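Local coordinates for protein xylulose kinase (Bifidobacterium adolescentis ATCC 15703, PDB 3I8B) that probably phosphorylates D-xylulose to D-xylulose 5-phosphate at the expense of ATP, as a member of the FGGY family of carbohydrate kinases, at residues N363-F371 against A382-N393. Numbering follows the deposited sequence.
Sequences NGITLVPYF and ATATFSGMTLAN
Strands 366-368 and 385-387 pair antiparallel as a two-stranded sheet at the periphery of the C-terminal FGGY domain, away from the magnesium site and the predicted active site. T366 and S387 form one hydrogen-bonded pair (S387 N to T366 O 2.8 Å), V368 and T385 the other (V368 N to T385 O 2.9 Å); L367 pairs with F386 at the non-hydrogen-bonded position between them. The T366 N bond to S387 O is less regular, its donor lying 40° above the carbonyl plane. L367 and F386 share one face of the sheet. With L367 CG anti to the backbone N (chi1 171°), CD1 comes over the ring of F386, 4.0 Å from its centroid, while I365 CG2 meets CD1 of the same ring. On this side the beta-hairpin, its strands joined by the long irregular loop 369-384, packs against helix 396-420: L367 touches F403, whose ring also meets that of F386 edge-to-face. T366 and V368, on the opposite face, touch helix 496-506. Beyond the strands, inverse gamma turns centred on P369 and Y370 bend the chain, and A384 CB sits over the centre of the F371 ring, 3.5 Å from its centroid. At the other end N393 bridges the segments: its ND2 donates to N363 O (2.7 Å) and, nearly straight at 173°, to G388 O within its own segment. These two bonds fix the amide's rotation. The I365 side chain crosses that of N393 at an angle, CG1 3.7 Å from N393 OD1, with M389, a selenomethionine, touching that branch through CG.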
ATOM      1  N   ASN A 363      23.142  25.107 -10.924  1.00 23.73           N
ATOM      2  CA  ASN A 363      23.344  26.431 -11.486  1.00 27.56           C
ATOM      3  C   ASN A 363      22.066  27.013 -12.089  1.00 26.82           C
ATOM      4  O   ASN A 363      22.110  27.688 -13.119  1.00 20.41           O
ATOM      5  CB  ASN A 363      24.467  26.395 -12.525  1.00 25.81           C
ATOM      6  CG  ASN A 363      25.836  26.231 -11.886  1.00 26.34           C
ATOM      7  OD1 ASN A 363      26.361  27.166 -11.275  1.00 20.21           O
ATOM      8  ND2 ASN A 363      26.414  25.036 -12.012  1.00 22.65           N
ATOM      9  N   GLY A 364      20.933  26.716 -11.455  1.00 21.29           N
ATOM     10  CA  GLY A 364      19.684  27.388 -11.765  1.00 21.40           C
ATOM     11  C   GLY A 364      18.650  26.583 -12.525  1.00 20.38           C
ATOM     12  O   GLY A 364      17.502  26.997 -12.631  1.00 21.85           O
ATOM     13  N   ILE A 365      19.046  25.436 -13.057  1.00 19.89           N
ATOM     14  CA  ILE A 365      18.103  24.593 -13.776  1.00 20.91           C
ATOM     15  C   ILE A 365      17.285  23.726 -12.822  1.00 26.73           C
ATOM     16  O   ILE A 365      17.828  23.038 -11.957  1.00 22.01           O
ATOM     17  CB  ILE A 365      18.812  23.682 -14.775  1.00 22.34           C
ATOM     18  CG1 ILE A 365      19.521  24.521 -15.849  1.00 19.15           C
ATOM     19  CG2 ILE A 365      17.824  22.692 -15.392  1.00 17.06           C
ATOM     20  CD1 ILE A 365      20.364  23.683 -16.798  1.00 20.29           C
ATOM     21  N   THR A 366      15.973  23.762 -12.999  1.00 24.72           N
ATOM     22  CA  THR A 366      15.069  22.957 -12.195  1.00 24.57           C
ATOM     23  C   THR A 366      14.241  22.044 -13.091  1.00 23.38           C
ATOM     24  O   THR A 366      13.704  22.477 -14.121  1.00 22.25           O
ATOM     25  CB  THR A 366      14.115  23.842 -11.396  1.00 24.22           C
ATOM     26  OG1 THR A 366      14.866  24.639 -10.474  1.00 26.89           O
ATOM     27  CG2 THR A 366      13.108  22.994 -10.635  1.00 22.80           C
ATOM     28  N   LEU A 367      14.157  20.778 -12.702  1.00 19.94           N
ATOM     29  CA  LEU A 367      13.272  19.824 -13.350  1.00 18.96           C
ATOM     30  C   LEU A 367      12.077  19.555 -12.453  1.00 20.11           C
ATOM     31  O   LEU A 367      12.260  19.218 -11.279  1.00 18.10           O
ATOM     32  CB  LEU A 367      14.006  18.501 -13.600  1.00 17.42           C
ATOM     33  CG  LEU A 367      13.113  17.347 -14.069  1.00 17.96           C
ATOM     34  CD1 LEU A 367      12.386  17.719 -15.380  1.00 19.44           C
ATOM     35  CD2 LEU A 367      13.904  16.045 -14.226  1.00 22.47           C
ATOM     36  N   VAL A 368      10.869  19.734 -12.987  1.00 16.63           N
ATOM     37  CA  VAL A 368       9.660  19.217 -12.353  1.00 15.72           C
ATOM     38  C   VAL A 368       9.282  17.970 -13.133  1.00 18.79           C
ATOM     39  O   VAL A 368       8.733  18.056 -14.232  1.00 20.17           O
ATOM     40  CB  VAL A 368       8.495  20.228 -12.361  1.00 20.63           C
ATOM     41  CG1 VAL A 368       7.224  19.602 -11.751  1.00 13.70           C
ATOM     42  CG2 VAL A 368       8.881  21.488 -11.608  1.00 19.67           C
ATOM     43  N   PRO A 369       9.581  16.794 -12.568  1.00 18.95           N
ATOM     44  CA  PRO A 369       9.640  15.561 -13.351  1.00 20.34           C
ATOM     45  C   PRO A 369       8.305  14.855 -13.515  1.00 21.17           C
ATOM     46  O   PRO A 369       8.259  13.645 -13.294  1.00 21.43           O
ATOM     47  CB  PRO A 369      10.550  14.660 -12.503  1.00 22.07           C
ATOM     48  CG  PRO A 369      10.714  15.361 -11.164  1.00 21.20           C
ATOM     49  CD  PRO A 369       9.790  16.527 -11.135  1.00 20.56           C
ATOM     50  N   TYR A 370       7.251  15.567 -13.894  1.00 20.53           N
ATOM     51  CA  TYR A 370       5.945  14.930 -14.041  1.00 19.50           C
ATOM     52  C   TYR A 370       5.809  14.224 -15.394  1.00 22.55           C
ATOM     53  O   TYR A 370       4.825  14.405 -16.112  1.00 22.22           O
ATOM     54  CB  TYR A 370       4.806  15.935 -13.832  1.00 17.45           C
ATOM     55  CG  TYR A 370       4.813  16.628 -12.484  1.00 23.01           C
ATOM     56  CD1 TYR A 370       5.576  16.141 -11.422  1.00 25.80           C
ATOM     57  CD2 TYR A 370       4.033  17.755 -12.262  1.00 23.59           C
ATOM     58  CE1 TYR A 370       5.578  16.777 -10.185  1.00 18.91           C
ATOM     59  CE2 TYR A 370       4.027  18.387 -11.040  1.00 23.25           C
ATOM     60  CZ  TYR A 370       4.798  17.898 -10.009  1.00 24.38           C
ATOM     61  OH  TYR A 370       4.775  18.545  -8.803  1.00 21.11           O
ATOM     62  N   PHE A 371       6.799  13.414 -15.743  1.00 22.95           N
ATOM     63  CA  PHE A 371       6.715  12.633 -16.969  1.00 23.14           C
ATOM     64  C   PHE A 371       5.439  11.818 -16.920  1.00 22.93           C
ATOM     65  O   PHE A 371       5.257  11.008 -16.011  1.00 23.21           O
ATOM     66  CB  PHE A 371       7.923  11.711 -17.101  1.00 22.29           C
ATOM     67  CG  PHE A 371       9.224  12.440 -17.196  1.00 22.71           C
ATOM     68  CD1 PHE A 371       9.663  12.949 -18.406  1.00 23.38           C
ATOM     69  CD2 PHE A 371      10.008  12.632 -16.069  1.00 22.83           C
ATOM     70  CE1 PHE A 371      10.860  13.626 -18.498  1.00 22.03           C
ATOM     71  CE2 PHE A 371      11.211  13.311 -16.153  1.00 22.15           C
ATOM     72  CZ  PHE A 371      11.636  13.811 -17.366  1.00 24.53           C
ATOM     73  N   ALA A 382      -0.491  16.268 -16.432  1.00 31.88           N
ATOM     74  CA  ALA A 382       0.697  17.109 -16.367  1.00 24.33           C
ATOM     75  C   ALA A 382       1.826  16.497 -17.173  1.00 22.67           C
ATOM     76  O   ALA A 382       1.815  15.312 -17.507  1.00 25.06           O
ATOM     77  CB  ALA A 382       1.130  17.312 -14.918  1.00 26.47           C
ATOM     78  N   THR A 383       2.813  17.320 -17.477  1.00 22.84           N
ATOM     79  CA  THR A 383       3.958  16.880 -18.232  1.00 18.44           C
ATOM     80  C   THR A 383       5.214  17.429 -17.547  1.00 21.14           C
ATOM     81  O   THR A 383       5.123  18.377 -16.772  1.00 19.97           O
ATOM     82  CB  THR A 383       3.839  17.398 -19.685  1.00 19.93           C
ATOM     83  OG1 THR A 383       4.726  16.661 -20.533  1.00 28.95           O
ATOM     84  CG2 THR A 383       4.146  18.889 -19.752  1.00 16.06           C
ATOM     85  N   ALA A 384       6.380  16.846 -17.818  1.00 20.96           N
ATOM     86  CA  ALA A 384       7.606  17.303 -17.163  1.00 21.06           C
ATOM     87  C   ALA A 384       8.158  18.591 -17.771  1.00 25.21           C
ATOM     88  O   ALA A 384       7.998  18.845 -18.977  1.00 21.49           O
ATOM     89  CB  ALA A 384       8.668  16.198 -17.164  1.00 21.85           C
ATOM     90  N   THR A 385       8.833  19.383 -16.935  1.00 22.40           N
ATOM     91  CA  THR A 385       9.286  20.721 -17.319  1.00 22.53           C
ATOM     92  C   THR A 385      10.680  21.088 -16.798  1.00 20.60           C
ATOM     93  O   THR A 385      10.900  21.107 -15.594  1.00 20.45           O
ATOM     94  CB  THR A 385       8.324  21.773 -16.765  1.00 23.61           C
ATOM     95  OG1 THR A 385       7.028  21.602 -17.350  1.00 22.53           O
ATOM     96  CG2 THR A 385       8.835  23.181 -17.058  1.00 25.72           C
ATOM     97  N   PHE A 386      11.609  21.396 -17.706  1.00 22.23           N
ATOM     98  CA  PHE A 386      12.890  22.007 -17.341  1.00 18.52           C
ATOM     99  C   PHE A 386      12.757  23.523 -17.390  1.00 22.27           C
ATOM    100  O   PHE A 386      12.332  24.069 -18.408  1.00 18.68           O
ATOM    101  CB  PHE A 386      13.991  21.613 -18.329  1.00 21.25           C
ATOM    102  CG  PHE A 386      14.682  20.309 -18.005  1.00 20.29           C
ATOM    103  CD1 PHE A 386      15.384  20.154 -16.820  1.00 20.66           C
ATOM    104  CD2 PHE A 386      14.654  19.256 -18.907  1.00 19.68           C
ATOM    105  CE1 PHE A 386      16.039  18.954 -16.528  1.00 18.79           C
ATOM    106  CE2 PHE A 386      15.296  18.053 -18.631  1.00 24.33           C
ATOM    107  CZ  PHE A 386      15.996  17.901 -17.440  1.00 21.66           C
ATOM    108  N   SER A 387      13.149  24.199 -16.314  1.00 15.63           N
ATOM    109  CA  SER A 387      13.100  25.657 -16.279  1.00 20.15           C
ATOM    110  C   SER A 387      14.428  26.260 -15.801  1.00 18.04           C
ATOM    111  O   SER A 387      15.342  25.538 -15.424  1.00 17.97           O
ATOM    112  CB  SER A 387      11.941  26.140 -15.397  1.00 17.24           C
ATOM    113  OG  SER A 387      12.152  25.794 -14.038  1.00 19.49           O
ATOM    114  N   GLY A 388      14.521  27.590 -15.836  1.00 18.25           N
ATOM    115  CA  GLY A 388      15.700  28.299 -15.356  1.00 19.78           C
ATOM    116  C   GLY A 388      16.908  28.174 -16.275  1.00 22.88           C
ATOM    117  O   GLY A 388      18.037  28.457 -15.877  1.00 22.02           O
HETATM  118  N   MSE A 389      16.673  27.765 -17.516  1.00 23.15           N
HETATM  119  CA  MSE A 389      17.768  27.564 -18.447  1.00 20.90           C
HETATM  120  C   MSE A 389      18.319  28.847 -19.022  1.00 22.98           C
HETATM  121  O   MSE A 389      17.586  29.802 -19.294  1.00 24.67           O
HETATM  122  CB  MSE A 389      17.385  26.604 -19.557  1.00 25.17           C
HETATM  123  CG  MSE A 389      17.589  25.165 -19.161  1.00 22.12           C
HETATM  124 SE   MSE A 389      16.924  23.987 -20.548  1.00 38.03          SE
HETATM  125  CE  MSE A 389      18.011  24.610 -22.041  1.00 40.58           C
ATOM    126  N   THR A 390      19.624  28.804 -19.243  1.00 23.54           N
ATOM    127  CA  THR A 390      20.466  29.947 -19.534  1.00 23.98           C
ATOM    128  C   THR A 390      21.542  29.432 -20.491  1.00 23.67           C
ATOM    129  O   THR A 390      21.843  28.240 -20.472  1.00 22.59           O
ATOM    130  CB  THR A 390      21.084  30.433 -18.195  1.00 26.90           C
ATOM    131  OG1 THR A 390      20.497  31.687 -17.824  1.00 27.16           O
ATOM    132  CG2 THR A 390      22.590  30.569 -18.271  1.00 23.20           C
ATOM    133  N   LEU A 391      22.113  30.286 -21.339  1.00 25.66           N
ATOM    134  CA  LEU A 391      23.183  29.804 -22.221  1.00 25.67           C
ATOM    135  C   LEU A 391      24.332  29.222 -21.384  1.00 27.82           C
ATOM    136  O   LEU A 391      24.780  28.096 -21.619  1.00 25.63           O
ATOM    137  CB  LEU A 391      23.697  30.896 -23.172  1.00 23.20           C
ATOM    138  CG  LEU A 391      24.750  30.459 -24.211  1.00 28.65           C
ATOM    139  CD1 LEU A 391      24.269  29.276 -25.068  1.00 26.35           C
ATOM    140  CD2 LEU A 391      25.185  31.620 -25.113  1.00 27.55           C
ATOM    141  N   ALA A 392      24.783  29.988 -20.392  1.00 25.09           N
ATOM    142  CA  ALA A 392      25.857  29.550 -19.503  1.00 26.71           C
ATOM    143  C   ALA A 392      25.567  28.221 -18.793  1.00 29.91           C
ATOM    144  O   ALA A 392      26.444  27.363 -18.688  1.00 21.67           O
ATOM    145  CB  ALA A 392      26.175  30.642 -18.475  1.00 23.05           C
ATOM    146  N   ASN A 393      24.342  28.043 -18.305  1.00 26.43           N
ATOM    147  CA  ASN A 393      24.055  26.864 -17.490  1.00 23.76           C
ATOM    148  C   ASN A 393      23.478  25.669 -18.242  1.00 27.16           C
ATOM    149  O   ASN A 393      23.332  24.589 -17.668  1.00 23.88           O
ATOM    150  CB  ASN A 393      23.211  27.222 -16.257  1.00 23.33           C
ATOM    151  CG  ASN A 393      21.751  27.492 -16.590  1.00 24.54           C
ATOM    152  OD1 ASN A 393      21.290  27.239 -17.709  1.00 26.08           O
ATOM    153  ND2 ASN A 393      21.010  28.005 -15.608  1.00 23.33           N
TER